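Local coordinates for protein RIF2 (Saccharomyces cerevisiae, PDB 4BJ1), which regulates telomere length and takes part in transcriptional silencing at yeast chromosomes, interacting with RAP1 and RIF1, at residues Lys12-Ala17 with Glu286-Ser291; Thr23-Ile28 with His57-Ala62; Ile146-Phe151 with Lys187-Ser192; Gln225-Leu230 with Phe269-Pro274. One frame throughout, in Å; residues are numbered along the deposited sequence.

Contact 1: residues Lys12-Ala17 with Glu286-Ser291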
# COMPACT_ATOMS: atom_id res chain seq x y z
N LYS A 12 5.02 -0.27 13.88
CA LYS A 12 5.68 0.19 12.66
C LYS A 12 5.75 -0.97 11.65
O LYS A 12 5.35 -0.77 10.50
CB LYS A 12 7.08 0.78 12.95
CG LYS A 12 7.75 1.30 11.68
CD LYS A 12 8.90 2.27 11.95
CE LYS A 12 10.27 1.65 12.03
NZ LYS A 12 10.62 0.93 10.78
N PHE A 13 6.18 -2.18 12.10
CA PHE A 13 6.27 -3.40 11.30
C PHE A 13 4.88 -3.79 10.84
O PHE A 13 4.67 -3.94 9.64
CB PHE A 13 6.90 -4.55 12.11
CG PHE A 13 7.14 -5.77 11.26
CD1 PHE A 13 8.27 -5.87 10.46
CD2 PHE A 13 6.18 -6.77 11.17
CE1 PHE A 13 8.45 -6.97 9.61
CE2 PHE A 13 6.36 -7.88 10.32
CZ PHE A 13 7.50 -7.97 9.55
N LYS A 14 3.93 -3.95 11.80
CA LYS A 14 2.55 -4.34 11.58
C LYS A 14 1.94 -3.53 10.46
O LYS A 14 1.48 -4.12 9.48
CB LYS A 14 1.75 -4.16 12.88
CG LYS A 14 0.28 -4.59 12.81
CD LYS A 14 -0.22 -4.87 14.20
CE LYS A 14 -1.71 -4.88 14.30
NZ LYS A 14 -2.10 -4.90 15.72
N SER A 15 1.95 -2.17 10.59
CA SER A 15 1.35 -1.28 9.60
C SER A 15 2.02 -1.41 8.22
O SER A 15 1.32 -1.39 7.20
CB SER A 15 1.39 0.16 10.11
OG SER A 15 2.70 0.68 10.06
N MET A 16 3.36 -1.54 8.19
CA MET A 16 4.13 -1.64 6.96
C MET A 16 3.93 -3.00 6.28
O MET A 16 3.89 -3.08 5.04
CB MET A 16 5.62 -1.37 7.22
CG MET A 16 5.96 0.10 7.30
SD MET A 16 7.74 0.33 7.50
CE MET A 16 7.83 2.07 7.63
N ALA A 17 3.81 -4.06 7.10
CA ALA A 17 3.59 -5.43 6.65
C ALA A 17 2.18 -5.50 6.07
O ALA A 17 2.00 -6.04 4.98
CB ALA A 17 3.76 -6.42 7.80
N GLU A 286 -4.75 -11.87 9.20
CA GLU A 286 -5.17 -12.25 10.55
C GLU A 286 -4.01 -12.42 11.50
O GLU A 286 -4.02 -11.77 12.54
CB GLU A 286 -6.03 -13.51 10.54
CG GLU A 286 -7.46 -13.24 10.12
CD GLU A 286 -8.34 -14.48 10.08
OE1 GLU A 286 -8.10 -15.41 10.89
OE2 GLU A 286 -9.28 -14.51 9.26
N ILE A 287 -3.00 -13.25 11.16
CA ILE A 287 -1.84 -13.44 12.04
C ILE A 287 -1.16 -12.10 12.32
O ILE A 287 -0.85 -11.85 13.49
CB ILE A 287 -0.83 -14.55 11.63
CG1 ILE A 287 -0.12 -14.23 10.30
CG2 ILE A 287 -1.47 -15.94 11.61
CD1 ILE A 287 1.05 -15.06 10.01
N ILE A 288 -0.99 -11.22 11.30
CA ILE A 288 -0.36 -9.90 11.48
C ILE A 288 -1.21 -9.04 12.41
O ILE A 288 -0.71 -8.60 13.42
CB ILE A 288 0.02 -9.18 10.14
CG1 ILE A 288 1.02 -10.06 9.31
CG2 ILE A 288 0.60 -7.78 10.41
CD1 ILE A 288 1.14 -9.77 7.90
N VAL A 289 -2.49 -8.82 12.06
CA VAL A 289 -3.47 -8.02 12.82
C VAL A 289 -3.59 -8.51 14.29
O VAL A 289 -3.38 -7.70 15.20
CB VAL A 289 -4.83 -7.95 12.08
CG1 VAL A 289 -5.98 -7.62 13.03
CG2 VAL A 289 -4.78 -6.95 10.94
N GLN A 290 -3.87 -9.82 14.52
CA GLN A 290 -4.04 -10.41 15.85
C GLN A 290 -2.80 -10.38 16.74
O GLN A 290 -2.96 -10.45 17.95
CB GLN A 290 -4.52 -11.84 15.76
CG GLN A 290 -5.90 -12.01 15.16
CD GLN A 290 -6.10 -13.42 14.64
OE1 GLN A 290 -7.06 -13.69 13.92
NE2 GLN A 290 -5.19 -14.36 14.99
N SER A 291 -1.59 -10.34 16.17
CA SER A 291 -0.37 -10.31 16.95
C SER A 291 -0.15 -8.92 17.52
O SER A 291 -0.32 -7.94 16.81
CB SER A 291 0.84 -10.73 16.12
OG SER A 291 0.71 -12.07 15.71

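Contact 2: residues Thr23-Ile28 with His57-Ala62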
# COMPACT_ATOMS: atom_id res chain seq x y z
N THR A 23 -0.32 -4.59 -1.12
CA THR A 23 0.39 -4.30 -2.37
C THR A 23 0.81 -5.57 -3.12
O THR A 23 0.58 -5.65 -4.33
CB THR A 23 1.58 -3.39 -2.04
OG1 THR A 23 1.04 -2.17 -1.56
CG2 THR A 23 2.45 -3.11 -3.23
N ASN A 24 1.42 -6.53 -2.42
CA ASN A 24 1.87 -7.81 -2.96
C ASN A 24 0.74 -8.56 -3.61
O ASN A 24 0.90 -8.98 -4.74
CB ASN A 24 2.55 -8.67 -1.89
CG ASN A 24 3.92 -8.19 -1.50
OD1 ASN A 24 4.48 -7.27 -2.08
ND2 ASN A 24 4.49 -8.81 -0.50
N TYR A 25 -0.42 -8.69 -2.93
CA TYR A 25 -1.62 -9.33 -3.46
C TYR A 25 -2.05 -8.64 -4.75
O TYR A 25 -2.23 -9.32 -5.77
CB TYR A 25 -2.75 -9.22 -2.44
CG TYR A 25 -4.05 -9.92 -2.79
CD1 TYR A 25 -4.22 -11.28 -2.54
CD2 TYR A 25 -5.17 -9.19 -3.21
CE1 TYR A 25 -5.44 -11.91 -2.78
CE2 TYR A 25 -6.41 -9.81 -3.41
CZ TYR A 25 -6.53 -11.17 -3.21
OH TYR A 25 -7.73 -11.82 -3.42
N LEU A 26 -2.17 -7.30 -4.74
CA LEU A 26 -2.63 -6.53 -5.90
C LEU A 26 -1.63 -6.41 -7.06
O LEU A 26 -1.96 -5.83 -8.10
CB LEU A 26 -3.11 -5.14 -5.47
CG LEU A 26 -4.16 -5.08 -4.39
CD1 LEU A 26 -4.29 -3.66 -3.87
CD2 LEU A 26 -5.49 -5.68 -4.85
N SER A 27 -0.42 -6.96 -6.87
CA SER A 27 0.66 -6.94 -7.86
C SER A 27 0.30 -7.75 -9.10
O SER A 27 -0.29 -8.83 -8.99
CB SER A 27 1.95 -7.46 -7.24
OG SER A 27 2.96 -7.75 -8.19
N ILE A 28 0.68 -7.21 -10.28
CA ILE A 28 0.50 -7.83 -11.60
C ILE A 28 1.87 -7.96 -12.30
O ILE A 28 1.99 -7.85 -13.52
CB ILE A 28 -0.61 -7.14 -12.47
CG1 ILE A 28 -0.45 -5.62 -12.55
CG2 ILE A 28 -2.00 -7.48 -11.94
CD1 ILE A 28 -0.03 -5.11 -13.81
N HIS A 57 -9.84 -15.87 -11.01
CA HIS A 57 -9.63 -15.63 -9.60
C HIS A 57 -9.91 -14.22 -9.19
O HIS A 57 -9.61 -13.28 -9.92
CB HIS A 57 -8.22 -16.05 -9.21
CG HIS A 57 -7.94 -17.48 -9.57
ND1 HIS A 57 -8.42 -18.52 -8.80
CD2 HIS A 57 -7.33 -17.99 -10.67
CE1 HIS A 57 -8.02 -19.62 -9.41
NE2 HIS A 57 -7.37 -19.35 -10.54
N ILE A 58 -10.46 -14.08 -7.99
CA ILE A 58 -10.74 -12.76 -7.46
C ILE A 58 -9.44 -11.97 -7.27
O ILE A 58 -9.42 -10.77 -7.54
CB ILE A 58 -11.66 -12.81 -6.21
CG1 ILE A 58 -12.32 -11.47 -5.99
CG2 ILE A 58 -10.97 -13.36 -4.97
CD1 ILE A 58 -13.07 -11.11 -7.18
N HIS A 59 -8.34 -12.69 -6.93
CA HIS A 59 -6.98 -12.16 -6.80
C HIS A 59 -6.56 -11.44 -8.07
O HIS A 59 -5.97 -10.35 -7.98
CB HIS A 59 -6.00 -13.29 -6.49
CG HIS A 59 -4.56 -12.91 -6.68
ND1 HIS A 59 -3.77 -13.54 -7.62
CD2 HIS A 59 -3.83 -11.95 -6.08
CE1 HIS A 59 -2.59 -12.95 -7.54
NE2 HIS A 59 -2.59 -11.98 -6.64
N GLN A 60 -6.82 -12.06 -9.23
CA GLN A 60 -6.47 -11.56 -10.55
C GLN A 60 -7.27 -10.32 -10.89
O GLN A 60 -6.69 -9.34 -11.33
CB GLN A 60 -6.72 -12.62 -11.62
CG GLN A 60 -5.93 -13.90 -11.41
CD GLN A 60 -6.21 -14.89 -12.49
OE1 GLN A 60 -7.30 -15.43 -12.60
NE2 GLN A 60 -5.20 -15.18 -13.29
N TYR A 61 -8.60 -10.37 -10.71
CA TYR A 61 -9.53 -9.28 -10.95
C TYR A 61 -9.11 -8.04 -10.16
O TYR A 61 -8.97 -6.96 -10.77
CB TYR A 61 -10.94 -9.72 -10.54
CG TYR A 61 -12.00 -8.65 -10.65
CD1 TYR A 61 -12.05 -7.78 -11.75
CD2 TYR A 61 -13.01 -8.54 -9.69
CE1 TYR A 61 -13.00 -6.78 -11.84
CE2 TYR A 61 -14.00 -7.57 -9.80
CZ TYR A 61 -13.99 -6.69 -10.87
OH TYR A 61 -14.94 -5.70 -10.95
N ALA A 62 -8.85 -8.19 -8.83
CA ALA A 62 -8.40 -7.10 -7.95
C ALA A 62 -7.10 -6.47 -8.50
O ALA A 62 -6.98 -5.24 -8.55
CB ALA A 62 -8.22 -7.61 -6.53
O HOH W 1 0.08 -11.05 -6.88

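Contact 3: residues Ile146-Phe151 with Lys187-Ser192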
# COMPACT_ATOMS: atom_id res chain seq x y z
N ILE A 146 -12.78 11.13 -21.17
CA ILE A 146 -12.64 9.69 -21.36
C ILE A 146 -13.68 9.05 -20.47
O ILE A 146 -13.71 9.29 -19.25
CB ILE A 146 -11.22 9.15 -21.09
CG1 ILE A 146 -10.25 9.53 -22.22
CG2 ILE A 146 -11.24 7.63 -20.89
CD1 ILE A 146 -8.72 9.29 -21.91
N VAL A 147 -14.55 8.26 -21.08
CA VAL A 147 -15.59 7.52 -20.39
C VAL A 147 -15.08 6.11 -20.30
O VAL A 147 -14.76 5.51 -21.33
CB VAL A 147 -16.90 7.54 -21.18
CG1 VAL A 147 -18.07 7.38 -20.25
CG2 VAL A 147 -17.03 8.82 -21.98
N TYR A 148 -14.98 5.57 -19.08
CA TYR A 148 -14.54 4.20 -18.88
C TYR A 148 -15.74 3.44 -18.42
O TYR A 148 -16.23 3.68 -17.32
CB TYR A 148 -13.33 4.10 -17.91
CG TYR A 148 -13.27 2.85 -17.06
CD1 TYR A 148 -13.25 1.58 -17.65
CD2 TYR A 148 -13.20 2.92 -15.68
CE1 TYR A 148 -13.21 0.42 -16.87
CE2 TYR A 148 -13.13 1.77 -14.89
CZ TYR A 148 -13.14 0.52 -15.49
OH TYR A 148 -13.05 -0.60 -14.69
N PHE A 149 -16.24 2.57 -19.31
CA PHE A 149 -17.38 1.69 -19.08
C PHE A 149 -16.82 0.37 -18.60
O PHE A 149 -15.93 -0.19 -19.24
CB PHE A 149 -18.18 1.47 -20.37
CG PHE A 149 -18.78 2.71 -20.99
CD1 PHE A 149 -20.05 3.14 -20.64
CD2 PHE A 149 -18.09 3.41 -21.98
CE1 PHE A 149 -20.62 4.27 -21.25
CE2 PHE A 149 -18.64 4.55 -22.57
CZ PHE A 149 -19.91 4.96 -22.21
N LYS A 150 -17.31 -0.11 -17.46
CA LYS A 150 -16.81 -1.34 -16.86
C LYS A 150 -17.92 -2.37 -16.80
O LYS A 150 -19.01 -2.07 -16.30
CB LYS A 150 -16.24 -1.02 -15.46
CG LYS A 150 -15.96 -2.22 -14.56
CD LYS A 150 -16.26 -1.86 -13.11
CE LYS A 150 -15.87 -2.96 -12.16
NZ LYS A 150 -14.40 -2.99 -11.89
N PHE A 151 -17.64 -3.58 -17.30
CA PHE A 151 -18.59 -4.69 -17.28
C PHE A 151 -17.89 -5.93 -16.78
O PHE A 151 -16.82 -6.27 -17.26
CB PHE A 151 -19.24 -4.91 -18.66
CG PHE A 151 -20.30 -5.98 -18.64
CD1 PHE A 151 -21.53 -5.76 -18.02
CD2 PHE A 151 -20.06 -7.23 -19.21
CE1 PHE A 151 -22.50 -6.77 -17.98
CE2 PHE A 151 -21.03 -8.23 -19.16
CZ PHE A 151 -22.24 -8.00 -18.53
N LYS A 187 -13.47 3.69 -23.26
CA LYS A 187 -12.68 2.52 -22.93
C LYS A 187 -13.65 1.54 -22.31
O LYS A 187 -14.06 1.73 -21.17
CB LYS A 187 -11.50 2.85 -21.97
CG LYS A 187 -10.69 4.11 -22.31
CD LYS A 187 -9.83 4.04 -23.58
CE LYS A 187 -9.07 5.34 -23.77
NZ LYS A 187 -7.89 5.21 -24.66
N VAL A 188 -14.09 0.56 -23.10
CA VAL A 188 -15.01 -0.48 -22.63
C VAL A 188 -14.13 -1.62 -22.12
O VAL A 188 -13.28 -2.11 -22.86
CB VAL A 188 -16.01 -0.94 -23.71
CG1 VAL A 188 -17.00 -1.95 -23.16
CG2 VAL A 188 -16.75 0.25 -24.28
N LEU A 189 -14.27 -1.97 -20.83
CA LEU A 189 -13.45 -3.02 -20.22
C LEU A 189 -14.37 -4.11 -19.71
O LEU A 189 -15.18 -3.88 -18.81
CB LEU A 189 -12.53 -2.46 -19.10
CG LEU A 189 -11.16 -1.83 -19.51
CD1 LEU A 189 -11.31 -0.62 -20.41
CD2 LEU A 189 -10.40 -1.36 -18.30
N ILE A 190 -14.30 -5.27 -20.36
CA ILE A 190 -15.10 -6.43 -20.02
C ILE A 190 -14.19 -7.48 -19.39
O ILE A 190 -13.13 -7.75 -19.94
CB ILE A 190 -15.94 -6.99 -21.21
CG1 ILE A 190 -16.75 -5.90 -21.93
CG2 ILE A 190 -16.87 -8.11 -20.76
CD1 ILE A 190 -16.28 -5.68 -23.26
N TYR A 191 -14.61 -8.03 -18.23
CA TYR A 191 -13.92 -9.07 -17.46
C TYR A 191 -14.79 -10.31 -17.53
O TYR A 191 -15.94 -10.28 -17.09
CB TYR A 191 -13.77 -8.64 -15.98
CG TYR A 191 -13.01 -7.36 -15.73
CD1 TYR A 191 -13.65 -6.13 -15.71
CD2 TYR A 191 -11.65 -7.38 -15.42
CE1 TYR A 191 -12.96 -4.95 -15.46
CE2 TYR A 191 -10.95 -6.21 -15.14
CZ TYR A 191 -11.60 -4.99 -15.17
OH TYR A 191 -10.91 -3.82 -14.91
N SER A 192 -14.25 -11.41 -18.12
CA SER A 192 -14.99 -12.67 -18.24
C SER A 192 -14.15 -13.95 -17.90
O SER A 192 -12.96 -13.82 -17.57
CB SER A 192 -15.63 -12.76 -19.62
OG SER A 192 -16.81 -13.55 -19.56

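Contact 4: residues Gln225-Leu230 with Phe269-Pro274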
# COMPACT_ATOMS: atom_id res chain seq x y z
N GLN A 225 4.95 -22.07 -10.51
CA GLN A 225 4.81 -20.61 -10.64
C GLN A 225 3.99 -20.07 -9.44
O GLN A 225 4.42 -19.15 -8.76
CB GLN A 225 4.08 -20.24 -11.95
CG GLN A 225 4.89 -20.42 -13.23
CD GLN A 225 4.10 -19.92 -14.42
OE1 GLN A 225 3.21 -20.61 -14.96
NE2 GLN A 225 4.38 -18.70 -14.83
N GLU A 226 2.82 -20.68 -9.19
CA GLU A 226 1.88 -20.35 -8.13
C GLU A 226 2.61 -20.35 -6.75
O GLU A 226 2.67 -19.32 -6.09
CB GLU A 226 0.68 -21.32 -8.23
CG GLU A 226 -0.27 -21.42 -7.06
CD GLU A 226 -0.84 -22.82 -6.91
OE1 GLU A 226 -1.82 -23.14 -7.62
OE2 GLU A 226 -0.28 -23.62 -6.12
N GLN A 227 3.26 -21.46 -6.40
CA GLN A 227 4.05 -21.64 -5.17
C GLN A 227 5.11 -20.53 -5.00
O GLN A 227 5.20 -19.92 -3.94
CB GLN A 227 4.68 -23.04 -5.17
CG GLN A 227 4.57 -23.77 -3.83
CD GLN A 227 3.17 -24.13 -3.36
OE1 GLN A 227 2.15 -23.93 -4.04
NE2 GLN A 227 3.11 -24.66 -2.16
N GLU A 228 5.87 -20.24 -6.08
CA GLU A 228 6.90 -19.21 -6.14
C GLU A 228 6.33 -17.81 -5.84
O GLU A 228 6.93 -17.06 -5.07
CB GLU A 228 7.57 -19.25 -7.51
CG GLU A 228 8.80 -18.36 -7.66
CD GLU A 228 9.10 -17.93 -9.09
OE1 GLU A 228 9.10 -18.80 -9.99
OE2 GLU A 228 9.34 -16.72 -9.30
N TYR A 229 5.16 -17.50 -6.43
CA TYR A 229 4.49 -16.21 -6.26
C TYR A 229 3.76 -16.07 -4.94
O TYR A 229 3.64 -14.96 -4.43
CB TYR A 229 3.57 -15.90 -7.43
CG TYR A 229 4.34 -15.53 -8.69
CD1 TYR A 229 5.26 -14.48 -8.68
CD2 TYR A 229 4.13 -16.21 -9.88
CE1 TYR A 229 5.98 -14.14 -9.83
CE2 TYR A 229 4.85 -15.88 -11.03
CZ TYR A 229 5.76 -14.83 -11.01
OH TYR A 229 6.44 -14.48 -12.15
N LEU A 230 3.29 -17.18 -4.36
CA LEU A 230 2.62 -17.15 -3.06
C LEU A 230 3.66 -16.84 -1.97
O LEU A 230 3.35 -16.12 -1.03
CB LEU A 230 1.94 -18.48 -2.76
CG LEU A 230 0.65 -18.79 -3.50
CD1 LEU A 230 0.42 -20.28 -3.52
CD2 LEU A 230 -0.54 -18.07 -2.87
N PHE A 269 -1.25 -27.45 1.06
CA PHE A 269 -2.70 -27.33 0.88
C PHE A 269 -3.02 -26.31 -0.22
O PHE A 269 -3.91 -26.56 -1.03
CB PHE A 269 -3.40 -26.96 2.20
CG PHE A 269 -4.85 -26.53 2.09
CD1 PHE A 269 -5.87 -27.47 1.96
CD2 PHE A 269 -5.20 -25.18 2.10
CE1 PHE A 269 -7.21 -27.07 1.85
CE2 PHE A 269 -6.54 -24.79 2.02
CZ PHE A 269 -7.53 -25.74 1.89
N LEU A 270 -2.29 -25.16 -0.27
CA LEU A 270 -2.50 -24.11 -1.29
C LEU A 270 -2.30 -24.66 -2.74
O LEU A 270 -2.90 -24.12 -3.69
CB LEU A 270 -1.68 -22.82 -1.02
CG LEU A 270 -1.88 -22.09 0.33
CD1 LEU A 270 -0.85 -21.02 0.52
CD2 LEU A 270 -3.25 -21.44 0.45
N LYS A 271 -1.52 -25.78 -2.90
CA LYS A 271 -1.30 -26.42 -4.21
C LYS A 271 -2.62 -26.96 -4.76
O LYS A 271 -2.86 -26.87 -5.97
CB LYS A 271 -0.26 -27.55 -4.14
CG LYS A 271 1.14 -27.15 -3.73
CD LYS A 271 2.12 -28.32 -3.94
CE LYS A 271 3.55 -27.98 -3.59
NZ LYS A 271 4.43 -29.18 -3.57
N VAL A 272 -3.50 -27.49 -3.87
CA VAL A 272 -4.80 -28.06 -4.22
C VAL A 272 -5.97 -27.06 -4.08
O VAL A 272 -6.99 -27.21 -4.77
CB VAL A 272 -5.09 -29.40 -3.49
CG1 VAL A 272 -4.01 -30.42 -3.79
CG2 VAL A 272 -5.26 -29.23 -1.99
N PHE A 273 -5.83 -26.06 -3.20
CA PHE A 273 -6.90 -25.09 -2.97
C PHE A 273 -7.21 -24.24 -4.25
O PHE A 273 -6.27 -23.82 -4.93
CB PHE A 273 -6.61 -24.22 -1.74
CG PHE A 273 -7.83 -23.45 -1.31
CD1 PHE A 273 -8.87 -24.09 -0.64
CD2 PHE A 273 -7.99 -22.11 -1.65
CE1 PHE A 273 -10.05 -23.41 -0.31
CE2 PHE A 273 -9.16 -21.43 -1.33
CZ PHE A 273 -10.19 -22.09 -0.67
N PRO A 274 -8.52 -24.04 -4.62
CA PRO A 274 -8.85 -23.29 -5.84
C PRO A 274 -8.47 -21.81 -5.86
O PRO A 274 -8.20 -21.30 -6.94
CB PRO A 274 -10.36 -23.46 -5.98
CG PRO A 274 -10.82 -23.69 -4.62
CD PRO A 274 -9.76 -24.52 -3.98

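Contact 1: residues Lys12-Ala17 with Glu286-Ser291
K14 reaches the C-terminal end of helix 276-290 through the one polar bond of this contact, in which its NZ donates to V289 O at 3.1 Å. The ammonium lies in the plane of that carbonyl, on a lone pair, with a C=O...N angle of 141°. CG stands anti to the backbone N (chi1 -178°) and the chain runs on extended, which carries the charge past I288 to the last turn of the facing helix. S291 O lies farther from NZ, at 3.7 Å. A positive charge beside carbonyls at a helix C-terminus would probably be favourable with respect to the helix dipole.

The end of helix 276-290 is also held from within. S291, the first residue to leave helical geometry, turns its OG back to I287 O at 2.7 Å, while its own backbone N approaches the same oxygen from the opposite face of the carbonyl plane. Nearby, Y10 OH bonds to I288 O.

The apolar part is narrow. K14 and I288 lie side by side and run opposite ways, with K14 CG 4.0 Å from I288 CG2, and one turn later A17 CB rests 4.3 Å from I288 CD1. L18 and L21 of helix 10-26 extend this packing around I288, and N282 of the second subunit packs on K14.

With the short axes 9.9 Å apart and running at 151°, the two segments form an antiparallel helix pair that joins the N-terminal helix to the AAA+ lid domain.

Contact 2: residues Thr23-Ile28 with His57-Ala62
Y25 and H59 make a T-shaped aromatic contact where the last turn of helix 10-26 meets the first turn of helix 58-74. In this AAA+ fold, helix 58-74 follows strand 48-53 of the parallel sheet, the place taken in AAA+ ATPases by the helix after the P-loop.

The imidazole presents its edge to the phenol. H59 CD2 stands over one face of the Y25 ring, offset toward the rim and 3.6 Å from CD1 of Y25; the ring planes make 62° and the centroids are 4.8 Å apart. Y25 CG, anti to the backbone N (chi1 -176°), starts the ring off towards helix 58-74. F277 stacks on the H59 ring, while Y25 OH is hydrogen-bonded to T278 OG1, so helix 276-290 helps to hold both aromatics. An alanine in place of Y25 would probably leave the edge of H59 without its facing ring and T278 without its phenol partner.

A62 completes the contact one turn further along. Its CB lies 3.7 Å from L26 CD2 and also approaches Y25 CE2, and the second subunit closes over this region, with its S15 on L26 and its Q11 on Y25.

The polar edge of H59 turns back to the end of helix 10-26. NE2 donates to Y25 O at 2.8 Å, but weakly, since the N-H...O angle is just 118°. A water in the imidazole plane lies 2.8 Å from H59 NE2 and also bonds to S27 O.

Contact 3: residues Ile146-Phe151 with Lys187-Ser192
Y148 lies across L189 at about a right angle, its CE1 3.6 Å from L189 CD2, on one face of a pair of neighbouring parallel strands. The same ring has K187 O at its edge, in plane. On this face the side chain of K150 passes Y191, with CG at the edge of the phenol ring, and I146 CG2 meets K187 CG at 3.8 Å.

On the other face the contacts across the pair are between apolar side chains. F151, with CG anti to the backbone N (chi1 -176°), turns its ring edge to I190, whose CG2 sits in the ring plane 3.7 Å from F151 CD2. F149 lies obliquely against V188 and also meets F171 of helix 165-180 edge-to-face.

Between the faces the backbones run at 15° and are joined by five hydrogen bonds, from K187 N to V147 O at one end to Y191 N to F151 O at the other. F151 N to L189 O, at 2.9 Å, is nearly straight, with an N-H...O angle of 168°. By topology these are the third and fourth strands of the AAA+ sheet.

Both lysines lay aliphatic carbons on the strand pair and send their charges elsewhere: K187 NZ bonds to N41 O and K46 O, and K150 NZ to Y61 OH. The ammonium groups of these buried lysines thus probably depend on partners beyond the strand pair, while backbone bonds and hydrocarbon hold the strands together.

Contact 4: residues Gln225-Leu230 with Phe269-Pro274
Q227 lays its carboxamide across the aliphatic chain of K271, the two side chains crossing at about a right angle. K271 CG touches both ends of the amide and is 3.4 Å from Q227 OE1. Further out, K271 CE lies 3.6 Å from Q227 NE2. The bend at chi2 (65°) turns CD of Q227 onto the lysine, and NE2 is hydrogen-bonded to F267 O, which helps to set the rotation of the amide. An alanine at Q227 would probably leave F267 O without this donor and the K271 chain without the flat group beside it.

These segments belong to helices 223-233 and 262-272 of the all-helical AAA+ lid domain, meeting near the C-terminal end of helix 262-272. F269 O takes both V272 N and F273 N in that last turn.

A second polar group also faces this turn: the E226 carboxylate, whose OE2 is 3.5 Å from K271 CA. L270 O stands 3.6 Å from the same E226 OE2, but carboxylate and carbonyl are both acceptors, and this is proximity rather than a hydrogen bond.

The one contact between two apolar side chains is that of the leucines. L230 CD1 rests 4.1 Å from L270 CB, the side chains meeting at a slant, and P276, F277 and L280 of helix 276-290 pack on L230 as well.

In the fold
Contacts 1 and 2 share helix 10-26, with their centres 20 Å apart, and both touch the second subunit: K12 of one chain pairs with D65 of the other, and S15 packs on Y25 and L26 of the other chain. Contact 2, about 4 Å from the centre of the chain in space, also touches contacts 3 and 4. Y61 joins it to the sheet, its OH 2.9 Å from K150 NZ and its ring edge-to-face with Y191. On the lid side, H57 packs on P274. Contacts 3 and 4 stay about 14 Å apart at their nearest atoms, on opposite sides of the chain's centre. Contact 1 closes a loop of chain in which the other three are nested.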